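Local coordinates for prenyltransference for protein (Lavandula lanata, PDB 5HC8) that probably catalyses the head-to-middle condensation of two dimethylallyl diphosphate molecules into lavandulyl diphosphate, as a cis-prenyltransferase-type enzyme, at residues K154-K158 with T173-H177. Residues are numbered along the deposited sequence; the frame is centred on the assembly and turned at random.
Sequences KIAAK and TFEQH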
ATOM      1  N   LYS A 154      -4.677  12.884  16.350  1.00 35.24           N
ATOM      2  CA  LYS A 154      -4.055  12.713  17.707  1.00 32.53           C
ATOM      3  C   LYS A 154      -2.750  13.470  17.848  1.00 30.47           C
ATOM      4  O   LYS A 154      -2.469  14.069  18.915  1.00 37.03           O
ATOM      5  CB  LYS A 154      -3.811  11.235  18.065  1.00 32.48           C
ATOM      6  CG  LYS A 154      -4.984  10.349  18.330  1.00 36.75           C
ATOM      7  CD  LYS A 154      -4.461   8.907  18.491  1.00 43.69           C
ATOM      8  CE  LYS A 154      -5.377   7.945  19.239  1.00 43.60           C
ATOM      9  NZ  LYS A 154      -6.689   7.757  18.581  1.00 44.76           N
ATOM     10  N   ILE A 155      -1.917  13.475  16.820  1.00 29.73           N
ATOM     11  CA  ILE A 155      -0.672  14.198  16.826  1.00 30.62           C
ATOM     12  C   ILE A 155      -0.978  15.696  16.804  1.00 36.97           C
ATOM     13  O   ILE A 155      -0.340  16.487  17.521  1.00 34.81           O
ATOM     14  CB  ILE A 155       0.243  13.780  15.701  1.00 30.89           C
ATOM     15  CG1 ILE A 155       0.880  12.448  16.066  1.00 33.19           C
ATOM     16  CG2 ILE A 155       1.320  14.802  15.396  1.00 31.72           C
ATOM     17  CD1 ILE A 155       1.350  11.681  14.856  1.00 35.69           C
ATOM     18  N   ALA A 156      -1.992  16.097  16.056  1.00 33.42           N
ATOM     19  CA  ALA A 156      -2.261  17.530  15.991  1.00 35.38           C
ATOM     20  C   ALA A 156      -2.792  18.015  17.393  1.00 34.60           C
ATOM     21  O   ALA A 156      -2.446  19.099  17.844  1.00 37.89           O
ATOM     22  CB  ALA A 156      -3.247  17.837  14.858  1.00 34.32           C
ATOM     23  N   ALA A 157      -3.606  17.215  18.065  1.00 35.24           N
ATOM     24  CA  ALA A 157      -4.085  17.571  19.371  1.00 37.93           C
ATOM     25  C   ALA A 157      -2.932  17.770  20.332  1.00 44.07           C
ATOM     26  O   ALA A 157      -2.954  18.713  21.087  1.00 39.80           O
ATOM     27  CB  ALA A 157      -5.046  16.549  19.908  1.00 41.79           C
ATOM     28  N   LYS A 158      -1.916  16.901  20.266  1.00 41.57           N
ATOM     29  CA  LYS A 158      -0.707  17.047  21.081  1.00 39.70           C
ATOM     30  C   LYS A 158       0.087  18.292  20.790  1.00 43.16           C
ATOM     31  O   LYS A 158       0.686  18.842  21.732  1.00 44.83           O
ATOM     32  CB  LYS A 158       0.236  15.825  20.946  1.00 45.29           C
ATOM     33  CG  LYS A 158      -0.288  14.582  21.637  1.00 44.63           C
ATOM     34  CD  LYS A 158       0.833  13.562  21.839  1.00 46.71           C
ATOM     35  CE  LYS A 158       0.220  12.262  22.345  1.00 43.76           C
ATOM     36  NZ  LYS A 158       1.216  11.187  22.353  1.00 40.96           N
ATOM     37  N   THR A 173       7.237   8.600  15.617  1.00 30.67           N
ATOM     38  CA  THR A 173       6.136   9.259  16.338  1.00 33.28           C
ATOM     39  C   THR A 173       4.792   8.969  15.659  1.00 31.11           C
ATOM     40  O   THR A 173       3.786   8.654  16.278  1.00 29.76           O
ATOM     41  CB  THR A 173       6.406  10.796  16.371  1.00 37.58           C
ATOM     42  OG1 THR A 173       7.638  11.004  17.106  1.00 40.76           O
ATOM     43  CG2 THR A 173       5.264  11.498  17.069  1.00 41.06           C
ATOM     44  N   PHE A 174       4.834   8.982  14.341  1.00 31.88           N
ATOM     45  CA  PHE A 174       3.595   8.777  13.594  1.00 31.10           C
ATOM     46  C   PHE A 174       3.089   7.375  13.822  1.00 29.78           C
ATOM     47  O   PHE A 174       1.948   7.155  14.195  1.00 30.52           O
ATOM     48  CB  PHE A 174       3.801   9.169  12.127  1.00 31.69           C
ATOM     49  CG  PHE A 174       2.508   9.435  11.428  1.00 31.11           C
ATOM     50  CD1 PHE A 174       1.745   8.384  10.992  1.00 30.37           C
ATOM     51  CD2 PHE A 174       2.021  10.726  11.325  1.00 33.31           C
ATOM     52  CE1 PHE A 174       0.527   8.611  10.390  1.00 33.30           C
ATOM     53  CE2 PHE A 174       0.792  10.967  10.702  1.00 30.55           C
ATOM     54  CZ  PHE A 174       0.029   9.896  10.295  1.00 33.77           C
ATOM     55  N   GLU A 175       4.016   6.432  13.850  1.00 32.06           N
ATOM     56  CA  GLU A 175       3.736   5.037  14.121  1.00 32.42           C
ATOM     57  C   GLU A 175       3.092   4.799  15.473  1.00 32.81           C
ATOM     58  O   GLU A 175       2.165   4.012  15.621  1.00 33.28           O
ATOM     59  CB  GLU A 175       5.099   4.340  13.936  1.00 39.52           C
ATOM     60  CG  GLU A 175       5.315   2.847  14.059  1.00 41.42           C
ATOM     61  CD  GLU A 175       4.983   2.121  12.815  1.00 37.07           C
ATOM     62  OE1 GLU A 175       5.749   2.101  11.794  1.00 27.73           O
ATOM     63  OE2 GLU A 175       3.868   1.599  12.897  1.00 40.26           O
ATOM     64  N   GLN A 176       3.513   5.534  16.511  1.00 33.35           N
ATOM     65  CA  GLN A 176       2.963   5.277  17.866  1.00 31.27           C
ATOM     66  C   GLN A 176       1.526   5.788  18.039  1.00 29.43           C
ATOM     67  O   GLN A 176       0.857   5.504  19.019  1.00 30.36           O
ATOM     68  CB  GLN A 176       3.783   6.019  18.958  1.00 40.56           C
ATOM     69  CG  GLN A 176       5.279   5.785  19.005  1.00 53.54           C
ATOM     70  CD  GLN A 176       5.997   6.943  19.757  1.00 65.55           C
ATOM     71  OE1 GLN A 176       5.385   7.654  20.579  1.00 80.69           O
ATOM     72  NE2 GLN A 176       7.282   7.145  19.463  1.00 73.27           N
ATOM     73  N   HIS A 177       1.014   6.502  17.035  1.00 29.55           N
ATOM     74  CA  HIS A 177      -0.389   6.984  17.092  1.00 28.16           C
ATOM     75  C   HIS A 177      -1.369   6.256  16.188  1.00 28.54           C
ATOM     76  O   HIS A 177      -2.571   6.572  16.189  1.00 29.23           O
ATOM     77  CB  HIS A 177      -0.329   8.478  16.797  1.00 30.28           C
ATOM     78  CG  HIS A 177       0.339   9.242  17.897  1.00 31.76           C
ATOM     79  ND1 HIS A 177       1.676   9.570  17.876  1.00 34.10           N
ATOM     80  CD2 HIS A 177      -0.140   9.653  19.103  1.00 36.54           C
ATOM     81  CE1 HIS A 177       1.983  10.208  19.000  1.00 36.79           C
ATOM     82  NE2 HIS A 177       0.896  10.273  19.752  1.00 35.46           N
TER
HETATM   83  O   HOH W   1      -5.613   5.928  16.852  1.00 44.71           O
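The side chain of Ile155 packs over one face of the His177 imidazole, its CG1 3.8 Å from the ring centroid and 23° off the ring normal, a CH-pi contact. The fold is that of a cis-prenyltransferase (undecaprenyl diphosphate synthase): after a largely loop connection, segment 173-177 returns to the C-terminal part of helix 144-160, and none of the residues in this contact lines the ligand pockets. Ile155 also reaches the ring of Phe174, CD1 to CD2 at 3.7 Å, while Leu164 and Ile169 of the connection pack on the same isoleucine. Phe174 stacks with Trp206 and touches Ala152 of the second subunit, so the contact borders the dimer interface. The two lysines add polar links. Lys154 NZ, salt-bridged to Glu150, is linked through a water to the carbonyl of His177. The imidazole itself is held at both nitrogens: His177 ND1 donates back to Thr173 O at 2.8 Å, and His177 NE2 accepts from Lys158 NZ, also at 2.8 Å.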